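PDB 1A7S: heparin binding protein from Homo sapiens, which kills many Gram-negative bacteria, attracts monocytes and fibroblasts and binds heparin, as a serine protease homolog stored in neutrophil granules. Local coordinates for residues Gly4-Pro9 against Ser138-Phe143; Cys123-Trp128 against Arg142-Thr147; Gly168-Gly173 against Gly199-Thr204. One frame throughout, in Å; residues are numbered along the deposited sequence.

Interaction 1. Residues Gly4-Pro9 against Ser138-Phe143. With NAG (2-acetamido-2-deoxy-beta-D-glucopyranose), chain B.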
loop_
_atom_site.group_PDB
_atom_site.type_symbol
_atom_site.label_atom_id
_atom_site.label_comp_id
_atom_site.label_asym_id
_atom_site.label_seq_id
_atom_site.Cartn_x
_atom_site.Cartn_y
_atom_site.Cartn_z
ATOM N N GLY A 4 11.947 0.782 -11.405
ATOM C CA GLY A 4 10.662 0.661 -12.042
ATOM C C GLY A 4 10.495 1.521 -13.286
ATOM O O GLY A 4 11.408 2.183 -13.735
ATOM N N ARG A 5 9.298 1.485 -13.803
ATOM C CA ARG A 5 8.851 2.210 -14.993
ATOM C C ARG A 5 7.726 3.166 -14.631
ATOM O O ARG A 5 6.941 2.918 -13.710
ATOM C CB ARG A 5 8.308 1.187 -16.002
ATOM C CG ARG A 5 7.728 1.561 -17.269
ATOM C CD ARG A 5 7.264 0.376 -18.136
ATOM N NE ARG A 5 8.454 -0.452 -18.454
ATOM C CZ ARG A 5 8.331 -1.693 -18.908
ATOM N NH1 ARG A 5 7.136 -2.293 -19.011
ATOM N NH2 ARG A 5 9.436 -2.364 -19.177
ATOM N N LYS A 6 7.634 4.267 -15.356
ATOM C CA LYS A 6 6.551 5.228 -15.161
ATOM C C LYS A 6 5.240 4.570 -15.520
ATOM O O LYS A 6 5.096 3.943 -16.575
ATOM C CB LYS A 6 6.809 6.420 -16.058
ATOM C CG LYS A 6 5.806 7.543 -15.969
ATOM C CD LYS A 6 6.217 8.700 -16.898
ATOM C CE LYS A 6 5.113 9.759 -16.969
ATOM N NZ LYS A 6 5.564 10.874 -17.861
ATOM N N ALA A 7 4.275 4.675 -14.590
ATOM C CA ALA A 7 2.929 4.172 -14.838
ATOM C C ALA A 7 2.166 5.060 -15.824
ATOM O O ALA A 7 2.507 6.253 -16.001
ATOM C CB ALA A 7 2.143 4.113 -13.512
ATOM N N ARG A 8 1.090 4.527 -16.391
ATOM C CA ARG A 8 0.159 5.284 -17.173
ATOM C C ARG A 8 -1.036 5.690 -16.324
ATOM O O ARG A 8 -1.334 5.085 -15.303
ATOM C CB ARG A 8 -0.312 4.399 -18.348
ATOM C CG ARG A 8 0.928 4.230 -19.300
ATOM C CD ARG A 8 0.733 3.356 -20.408
ATOM N NE ARG A 8 -0.165 3.927 -21.441
ATOM C CZ ARG A 8 -0.296 3.389 -22.617
ATOM N NH1 ARG A 8 0.469 2.367 -23.004
ATOM N NH2 ARG A 8 -1.284 3.793 -23.379
ATOM N N PRO A 9 -1.764 6.749 -16.766
ATOM C CA PRO A 9 -2.943 7.139 -16.002
ATOM C C PRO A 9 -3.901 5.948 -15.890
ATOM O O PRO A 9 -4.146 5.245 -16.850
ATOM C CB PRO A 9 -3.537 8.274 -16.820
ATOM C CG PRO A 9 -2.365 8.880 -17.511
ATOM C CD PRO A 9 -1.471 7.684 -17.852
ATOM N N SER A 138 8.650 10.569 -6.588
ATOM C CA SER A 138 8.313 10.690 -7.990
ATOM C C SER A 138 6.935 11.318 -8.121
ATOM O O SER A 138 5.970 10.893 -7.466
ATOM C CB SER A 138 8.267 9.260 -8.606
ATOM O OG SER A 138 7.763 9.364 -9.929
ATOM N N ARG A 139 6.814 12.350 -8.962
ATOM C CA ARG A 139 5.481 12.958 -9.146
ATOM C C ARG A 139 4.510 12.047 -9.854
ATOM O O ARG A 139 3.309 12.135 -9.662
ATOM C CB ARG A 139 5.580 14.326 -9.855
ATOM C CG ARG A 139 6.003 14.244 -11.329
ATOM C CD ARG A 139 6.346 15.632 -11.880
ATOM N NE ARG A 139 5.171 16.474 -11.952
ATOM C CZ ARG A 139 5.159 17.736 -12.409
ATOM N NH1 ARG A 139 6.327 18.392 -12.518
ATOM N NH2 ARG A 139 4.061 18.334 -12.635
ATOM N N PHE A 140 5.042 11.157 -10.690
ATOM C CA PHE A 140 4.198 10.151 -11.386
ATOM C C PHE A 140 4.293 8.838 -10.650
ATOM O O PHE A 140 5.325 8.488 -10.033
ATOM C CB PHE A 140 4.694 9.984 -12.831
ATOM C CG PHE A 140 4.639 11.254 -13.656
ATOM C CD1 PHE A 140 3.463 11.873 -13.943
ATOM C CD2 PHE A 140 5.810 11.857 -14.066
ATOM C CE1 PHE A 140 3.437 13.034 -14.704
ATOM C CE2 PHE A 140 5.793 13.047 -14.767
ATOM C CZ PHE A 140 4.614 13.627 -15.106
ATOM N N PRO A 141 3.278 7.990 -10.710
ATOM C CA PRO A 141 3.392 6.679 -10.129
ATOM C C PRO A 141 4.398 5.836 -10.973
ATOM O O PRO A 141 4.479 6.057 -12.170
ATOM C CB PRO A 141 1.987 6.088 -10.179
ATOM C CG PRO A 141 1.144 7.109 -10.875
ATOM C CD PRO A 141 2.092 8.067 -11.581
ATOM N N ARG A 142 5.120 4.993 -10.286
ATOM C CA ARG A 142 6.064 4.066 -10.960
ATOM C C ARG A 142 5.725 2.661 -10.477
ATOM O O ARG A 142 5.162 2.504 -9.408
ATOM C CB ARG A 142 7.503 4.480 -10.712
ATOM C CG ARG A 142 7.827 5.883 -11.147
ATOM C CD ARG A 142 9.286 6.207 -10.992
ATOM N NE ARG A 142 10.096 5.517 -12.011
ATOM C CZ ARG A 142 10.273 5.907 -13.251
ATOM N NH1 ARG A 142 9.757 6.981 -13.796
ATOM N NH2 ARG A 142 11.033 5.092 -14.056
ATOM N N PHE A 143 6.147 1.643 -11.237
ATOM C CA PHE A 143 5.870 0.271 -10.904
ATOM C C PHE A 143 7.005 -0.629 -11.286
ATOM O O PHE A 143 7.780 -0.372 -12.228
ATOM C CB PHE A 143 4.531 -0.185 -11.484
ATOM C CG PHE A 143 4.572 -0.388 -12.982
ATOM C CD1 PHE A 143 4.538 0.691 -13.852
ATOM C CD2 PHE A 143 4.658 -1.656 -13.523
ATOM C CE1 PHE A 143 4.695 0.536 -15.222
ATOM C CE2 PHE A 143 4.729 -1.795 -14.906
ATOM C CZ PHE A 143 4.764 -0.684 -15.731
HETATM C C1 NAG B . 6.948 -7.116 -16.194
HETATM C C2 NAG B . 7.691 -6.115 -17.142
HETATM C C3 NAG B . 7.060 -6.211 -18.521
HETATM C C4 NAG B . 7.288 -7.717 -18.991
HETATM C C5 NAG B . 6.414 -8.534 -18.010
HETATM C C6 NAG B . 6.611 -10.022 -18.151
HETATM C C7 NAG B . 8.384 -4.016 -15.999
HETATM C C8 NAG B . 7.984 -2.708 -15.401
HETATM N N2 NAG B . 7.433 -4.728 -16.651
HETATM O O3 NAG B . 7.780 -5.430 -19.417
HETATM O O4 NAG B . 6.655 -7.737 -20.311
HETATM O O5 NAG B . 7.080 -8.449 -16.731
HETATM O O6 NAG B . 7.919 -10.304 -18.569
HETATM O O7 NAG B . 9.474 -4.472 -15.872
HETATM O O HOH W 1 11.626 3.524 -10.563
HETATM O O HOH W 2 9.953 4.885 -17.310
#

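Interaction 2. Residues Cys123-Trp128 against Arg142-Thr147. With NAG (2-acetamido-2-deoxy-beta-D-glucopyranose), chain B; EOH (ethanol), chain G.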
loop_
_atom_site.group_PDB
_atom_site.type_symbol
_atom_site.label_atom_id
_atom_site.label_comp_id
_atom_site.label_asym_id
_atom_site.label_seq_id
_atom_site.Cartn_x
_atom_site.Cartn_y
_atom_site.Cartn_z
ATOM N N CYS A 123 4.583 -10.723 -9.052
ATOM C CA CYS A 123 3.721 -9.672 -8.542
ATOM C C CYS A 123 4.212 -8.313 -9.114
ATOM O O CYS A 123 5.225 -8.237 -9.797
ATOM C CB CYS A 123 3.836 -9.648 -7.011
ATOM S SG CYS A 123 3.556 -11.198 -6.162
ATOM N N GLN A 124 3.478 -7.272 -8.772
ATOM C CA GLN A 124 3.892 -5.899 -9.025
ATOM C C GLN A 124 3.652 -5.057 -7.756
ATOM O O GLN A 124 2.793 -5.367 -6.969
ATOM C CB GLN A 124 3.131 -5.241 -10.185
ATOM C CG GLN A 124 3.421 -5.882 -11.521
ATOM C CD GLN A 124 2.849 -5.215 -12.710
ATOM O OE1 GLN A 124 3.521 -5.188 -13.813
ATOM N NE2 GLN A 124 1.730 -4.637 -12.654
ATOM N N VAL A 125 4.461 -4.004 -7.669
ATOM C CA VAL A 125 4.280 -2.978 -6.675
ATOM C C VAL A 125 4.386 -1.633 -7.344
ATOM O O VAL A 125 5.326 -1.464 -8.206
ATOM C CB VAL A 125 5.200 -3.164 -5.460
ATOM C CG1 VAL A 125 6.642 -3.214 -5.762
ATOM C CG2 VAL A 125 4.813 -2.206 -4.379
ATOM N N ALA A 126 3.563 -0.704 -7.070
ATOM C CA ALA A 126 3.506 0.621 -7.632
ATOM C C ALA A 126 3.435 1.661 -6.511
ATOM O O ALA A 126 2.870 1.443 -5.453
ATOM C CB ALA A 126 2.328 0.759 -8.576
ATOM N N GLY A 127 3.904 2.872 -6.809
ATOM C CA GLY A 127 3.858 3.940 -5.874
ATOM C C GLY A 127 4.556 5.182 -6.340
ATOM O O GLY A 127 5.178 5.185 -7.416
ATOM N N TRP A 128 4.482 6.218 -5.523
ATOM C CA TRP A 128 5.067 7.518 -5.808
ATOM C C TRP A 128 6.380 7.714 -5.048
ATOM O O TRP A 128 6.894 8.848 -4.967
ATOM C CB TRP A 128 4.106 8.630 -5.502
ATOM C CG TRP A 128 2.933 8.782 -6.416
ATOM C CD1 TRP A 128 2.943 9.523 -7.570
ATOM C CD2 TRP A 128 1.622 8.254 -6.295
ATOM N NE1 TRP A 128 1.706 9.493 -8.153
ATOM C CE2 TRP A 128 0.872 8.725 -7.400
ATOM C CE3 TRP A 128 0.995 7.405 -5.362
ATOM C CZ2 TRP A 128 -0.460 8.377 -7.589
ATOM C CZ3 TRP A 128 -0.342 7.101 -5.547
ATOM C CH2 TRP A 128 -1.041 7.602 -6.656
ATOM N N ARG A 142 5.120 4.993 -10.286
ATOM C CA ARG A 142 6.064 4.066 -10.960
ATOM C C ARG A 142 5.725 2.661 -10.477
ATOM O O ARG A 142 5.162 2.504 -9.408
ATOM C CB ARG A 142 7.503 4.480 -10.712
ATOM C CG ARG A 142 7.827 5.883 -11.147
ATOM C CD ARG A 142 9.286 6.207 -10.992
ATOM N NE ARG A 142 10.096 5.517 -12.011
ATOM C CZ ARG A 142 10.273 5.907 -13.251
ATOM N NH1 ARG A 142 9.757 6.981 -13.796
ATOM N NH2 ARG A 142 11.033 5.092 -14.056
ATOM N N PHE A 143 6.147 1.643 -11.237
ATOM C CA PHE A 143 5.870 0.271 -10.904
ATOM C C PHE A 143 7.005 -0.629 -11.286
ATOM O O PHE A 143 7.780 -0.372 -12.228
ATOM C CB PHE A 143 4.531 -0.185 -11.484
ATOM C CG PHE A 143 4.572 -0.388 -12.982
ATOM C CD1 PHE A 143 4.538 0.691 -13.852
ATOM C CD2 PHE A 143 4.658 -1.656 -13.523
ATOM C CE1 PHE A 143 4.695 0.536 -15.222
ATOM C CE2 PHE A 143 4.729 -1.795 -14.906
ATOM C CZ PHE A 143 4.764 -0.684 -15.731
ATOM N N VAL A 144 7.097 -1.728 -10.575
ATOM C CA VAL A 144 8.148 -2.721 -10.813
ATOM C C VAL A 144 7.577 -4.135 -10.650
ATOM O O VAL A 144 6.685 -4.351 -9.822
ATOM C CB VAL A 144 9.328 -2.489 -9.853
ATOM C CG1 VAL A 144 8.964 -2.522 -8.374
ATOM C CG2 VAL A 144 10.570 -3.216 -10.201
ATOM N N ASN A 145 8.075 -5.052 -11.467
ATOM C CA ASN A 145 7.791 -6.460 -11.347
ATOM C C ASN A 145 8.658 -7.031 -10.219
ATOM O O ASN A 145 9.879 -6.751 -10.236
ATOM C CB ASN A 145 8.177 -7.178 -12.627
ATOM C CG ASN A 145 7.210 -6.917 -13.773
ATOM O OD1 ASN A 145 6.036 -6.585 -13.585
ATOM N ND2 ASN A 145 7.744 -7.092 -14.992
ATOM N N VAL A 146 8.090 -7.782 -9.327
ATOM C CA VAL A 146 8.813 -8.386 -8.233
ATOM C C VAL A 146 8.427 -9.862 -8.144
ATOM O O VAL A 146 7.338 -10.242 -8.645
ATOM C CB VAL A 146 8.674 -7.665 -6.893
ATOM C CG1 VAL A 146 9.013 -6.155 -7.017
ATOM C CG2 VAL A 146 7.262 -7.803 -6.325
ATOM N N THR A 147 9.247 -10.636 -7.467
ATOM C CA THR A 147 8.991 -12.086 -7.325
ATOM C C THR A 147 9.039 -12.463 -5.873
ATOM O O THR A 147 9.944 -12.060 -5.141
ATOM C CB THR A 147 10.066 -12.875 -8.140
ATOM O OG1 THR A 147 9.945 -12.455 -9.499
ATOM C CG2 THR A 147 9.791 -14.352 -8.055
HETATM C C1 NAG B . 6.948 -7.116 -16.194
HETATM C C2 NAG B . 7.691 -6.115 -17.142
HETATM C C3 NAG B . 7.060 -6.211 -18.521
HETATM C C4 NAG B . 7.288 -7.717 -18.991
HETATM C C5 NAG B . 6.414 -8.534 -18.010
HETATM C C6 NAG B . 6.611 -10.022 -18.151
HETATM C C7 NAG B . 8.384 -4.016 -15.999
HETATM C C8 NAG B . 7.984 -2.708 -15.401
HETATM N N2 NAG B . 7.433 -4.728 -16.651
HETATM O O3 NAG B . 7.780 -5.430 -19.417
HETATM O O4 NAG B . 6.655 -7.737 -20.311
HETATM O O5 NAG B . 7.080 -8.449 -16.731
HETATM O O6 NAG B . 7.919 -10.304 -18.569
HETATM O O7 NAG B . 9.474 -4.472 -15.872
HETATM C C1 EOH G . 0.103 -1.940 -6.948
HETATM C C2 EOH G . 0.681 -2.880 -7.932
HETATM O O EOH G . 1.002 -1.323 -5.957
#

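Interaction 3. Residues Gly168-Gly173 against Gly199-Thr204. With EOH (ethanol), chain L.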
loop_
_atom_site.group_PDB
_atom_site.type_symbol
_atom_site.label_atom_id
_atom_site.label_comp_id
_atom_site.label_asym_id
_atom_site.label_seq_id
_atom_site.Cartn_x
_atom_site.Cartn_y
_atom_site.Cartn_z
ATOM N N GLY A 168 15.765 -2.913 -7.162
ATOM C CA GLY A 168 14.379 -2.763 -7.592
ATOM C C GLY A 168 13.456 -3.055 -6.386
ATOM O O GLY A 168 13.745 -3.943 -5.634
ATOM N N GLY A 169 12.437 -2.221 -6.236
ATOM C CA GLY A 169 11.503 -2.422 -5.141
ATOM C C GLY A 169 11.082 -1.112 -4.515
ATOM O O GLY A 169 11.125 -0.041 -5.148
ATOM N N ILE A 170 10.634 -1.155 -3.286
ATOM C CA ILE A 170 10.062 -0.017 -2.591
ATOM C C ILE A 170 11.079 0.929 -2.066
ATOM O O ILE A 170 12.256 0.576 -1.829
ATOM C CB ILE A 170 9.110 -0.502 -1.470
ATOM C CG1 ILE A 170 9.849 -1.192 -0.340
ATOM C CG2 ILE A 170 7.983 -1.381 -2.044
ATOM C CD1 ILE A 170 8.988 -1.728 0.816
ATOM N N CYS A 171 10.701 2.148 -1.815
ATOM C CA CYS A 171 11.559 3.121 -1.193
ATOM C C CYS A 171 10.779 4.117 -0.382
ATOM O O CYS A 171 9.562 3.933 -0.123
ATOM C CB CYS A 171 12.548 3.699 -2.188
ATOM S SG CYS A 171 14.087 4.394 -1.549
ATOM N N ASN A 172 11.345 5.208 0.059
ATOM C CA ASN A 172 10.656 6.210 0.863
ATOM C C ASN A 172 9.426 6.695 0.127
ATOM O O ASN A 172 9.475 7.032 -1.028
ATOM C CB ASN A 172 11.598 7.400 1.100
ATOM C CG ASN A 172 12.985 7.132 1.513
ATOM O OD1 ASN A 172 13.886 7.869 1.241
ATOM N ND2 ASN A 172 13.241 6.052 2.260
ATOM N N GLY A 173 8.256 6.698 0.823
ATOM C CA GLY A 173 7.012 7.151 0.210
ATOM C C GLY A 173 6.167 6.015 -0.302
ATOM O O GLY A 173 4.990 6.209 -0.698
ATOM N N GLY A 199 17.153 -5.832 -1.468
ATOM C CA GLY A 199 16.227 -6.952 -1.247
ATOM C C GLY A 199 16.511 -7.709 0.028
ATOM O O GLY A 199 17.649 -7.777 0.527
ATOM N N PRO A 200 15.527 -8.397 0.524
ATOM C CA PRO A 200 14.166 -8.416 0.025
ATOM C C PRO A 200 13.351 -7.208 0.551
ATOM O O PRO A 200 13.729 -6.573 1.499
ATOM C CB PRO A 200 13.615 -9.704 0.636
ATOM C CG PRO A 200 14.420 -9.968 1.800
ATOM C CD PRO A 200 15.768 -9.349 1.594
ATOM N N ASP A 201 12.229 -6.990 -0.081
ATOM C CA ASP A 201 11.205 -6.062 0.445
ATOM C C ASP A 201 10.273 -6.906 1.328
ATOM O O ASP A 201 9.905 -8.016 0.954
ATOM C CB ASP A 201 10.415 -5.449 -0.703
ATOM C CG ASP A 201 11.206 -4.337 -1.399
ATOM O OD1 ASP A 201 12.163 -3.835 -0.764
ATOM O OD2 ASP A 201 10.727 -3.924 -2.480
ATOM N N PHE A 202 9.877 -6.311 2.462
ATOM C CA PHE A 202 8.956 -6.960 3.353
ATOM C C PHE A 202 7.588 -6.266 3.291
ATOM O O PHE A 202 7.484 -5.072 3.581
ATOM C CB PHE A 202 9.489 -6.876 4.813
ATOM C CG PHE A 202 10.663 -7.762 5.054
ATOM C CD1 PHE A 202 11.904 -7.433 4.537
ATOM C CD2 PHE A 202 10.552 -8.930 5.773
ATOM C CE1 PHE A 202 13.011 -8.175 4.796
ATOM C CE2 PHE A 202 11.646 -9.691 6.055
ATOM C CZ PHE A 202 12.874 -9.363 5.561
ATOM N N PHE A 203 6.565 -7.080 2.997
ATOM C CA PHE A 203 5.193 -6.645 2.953
ATOM C C PHE A 203 4.405 -7.386 4.029
ATOM O O PHE A 203 4.617 -8.574 4.258
ATOM C CB PHE A 203 4.564 -7.012 1.567
ATOM C CG PHE A 203 5.178 -6.279 0.420
ATOM C CD1 PHE A 203 6.284 -6.723 -0.220
ATOM C CD2 PHE A 203 4.566 -5.135 -0.057
ATOM C CE1 PHE A 203 6.867 -6.074 -1.269
ATOM C CE2 PHE A 203 5.096 -4.457 -1.145
ATOM C CZ PHE A 203 6.275 -4.895 -1.716
ATOM N N THR A 204 3.512 -6.707 4.700
ATOM C CA THR A 204 2.601 -7.396 5.638
ATOM C C THR A 204 1.791 -8.400 4.881
ATOM O O THR A 204 1.283 -8.091 3.792
ATOM C CB THR A 204 1.688 -6.321 6.266
ATOM O OG1 THR A 204 2.562 -5.340 6.778
ATOM C CG2 THR A 204 0.768 -6.949 7.342
HETATM C C1 EOH L . 11.663 2.351 2.239
HETATM C C2 EOH L . 12.039 0.970 1.887
HETATM O O EOH L . 12.812 3.269 2.269
HETATM O O HOH W 3 13.495 -1.556 -0.992
#

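Interaction 1. Residues Gly4-Pro9 against Ser138-Phe143
Ala-7 is packed against Pro-141 and Phe-143 on the tight, buried side of this contact. Its amide donates to the carbonyl before Arg-142 (Ala-7 N to Pro-141 O, 2.8 Å), and its methyl rests on the proline ring (Ala-7 CB to Pro-141 CB, 3.9 Å). Phe-143 CG lies between its backbone N and carbonyl carbon (chi1 73°); beyond it, the ring runs beside the Arg-5 chain (Phe-143 CZ to Arg-5 CD, 3.6 Å) and takes Lys-6 O at its edge. The backbones form a short antiparallel ladder, Arg-5 and Phe-143 a hydrogen-bonded pair, Lys-6 and Arg-142 a non-hydrogen-bonded one, which adds the N-terminal run of this trypsin-fold chain to the second barrel. The outer side is looser: Arg-5 and Lys-6 are exposed, and waters enter, one joining Arg-142 NE to Gly-4 N. Over one face of Phe-140, Lys-6 NZ makes a cation-pi contact (NZ to ring centroid, 3.9 Å) and CE a CH-pi contact; Arg-139 CG covers the opposite face. Arg-142 NH2 donates to Gly-4 O at 3.0 Å from well above the carbonyl plane (47°). The glycan methyl C8 sits over the centre of the Arg-5 guanidinium, whose NH1 donates to NAG O3 at 3.2 Å.

Interaction 2. Residues Cys123-Trp128 against Arg142-Thr147
The side-chain amides of Gln-124 and Asn-145 lie side by side and nearly coplanar, 20° between their planes, with Gln-124 CG 3.4 Å from Asn-145 OD1. The end of the Gln-124 side chain also lies at the edge of the Phe-143 ring, the two planes 60° apart. The sugar's acetamido methyl approaches the same ring obliquely, NAG C8 being 3.4 Å from Phe-143 CE2. Asn-145 is the glycosylated residue: ND2 is bonded covalently to NAG C1. Ala-126 completes this face of the sheet, its CB 3.8 Å from Phe-143 CB.

The opposite face is largely aliphatic from Cys-123 to Val-146; Arg-142, at its end, leads away to Gly-4 O. Val-125 and Val-144 both set CG1 between the backbone N and the carbonyl carbon (chi1 57° in each), and these methyls meet at 3.6 Å (Val-125 CG1 to Val-144 CG1). Val-146 CG1 touches Val-125 CG1, and Cys-123, tied by disulfide to Cys-181, packs its CB on Val-146 CG2. Strands 123-127 and 142-147 are thus neighbours in the antiparallel second barrel of the trypsin fold, held by three hydrogen-bonded pairs: Cys-123 with Val-146, Val-125 with Val-144 and Gly-127 with Arg-142. On the other edge of strand 123-127, Ala-126 N donates at 2.9 Å to the oxygen of an ethanol, probably from the crystallisation liquor, which is also hydrogen-bonded to Pro-178 O. Apolar valines thus occupy one face and amides the other, where Asn-145 alone carries the glycan.

Interaction 3. Residues Gly168-Gly173 against Gly199-Thr204
Ile-170 and Asp-201 meet where, in proteases of the trypsin fold, the walls of the S1 specificity pocket come together; here loop 168-173 faces strand 201-204. The Ile-170 amide donates to the carboxylate on its syn side (Ile-170 N to Asp-201 OD2, 2.9 Å), 26° out of the carboxylate plane and with a fairly straight N-H...O angle of 160°.

From CB outward, Ile-170 slides past the aspartate in the opposite direction. CB is 3.9 Å from Asp-201 OD2. CG1, set between the backbone N and carbonyl carbon (chi1 68°), lies against the carboxylate, 3.5 Å from Asp-201 OD1. The branch methyl CG2 meets both Asp-201 OD2 and, at 3.9 Å, Phe-203 CZ, an oblique approach to that ring. The tip, CD1, stays alongside the acid, 4.1 Å from both Asp-201 CG and Asp-201 OD1. Ala-189 of strand 184-192 and Val-125 of strand 122-127 also touch the isoleucine.

Both carboxylate oxygens therefore have donors although the residue is buried, which probably favours its charged form. Gly-169, with no side chain in the way, lets OD2 come close to its CA. Cys-171, next along the loop, fastens it to Cys-196 by a disulfide. One water bridges the two residues by donating twice: to Asp-201 OD1 and to Ile-170 O, each 2.6 Å from the water oxygen.

In the fold
All three contacts belong to the second barrel of the trypsin fold. Interactions 1 and 2 share Arg-142 and Phe-143 of strand 142-148, which pairs with 5-6 along one edge and with 122-127 along the other; their centres are about 9 Å apart, and both touch the glycan on Asn-145. The centre of interaction 3 is about 9 Å from that of interaction 2 and about 16 Å from that of interaction 1. Two valines join them: Val-125 CG2 is 4.0 Å from both Phe-203 CE2 and Ile-170 CG2, and Val-144 CG1 is 4.1 Å from Gly-169 N. The valine face of interaction 2 thus backs the region that forms the S1 pocket in active relatives, while the glycan occupies the sheet's other face.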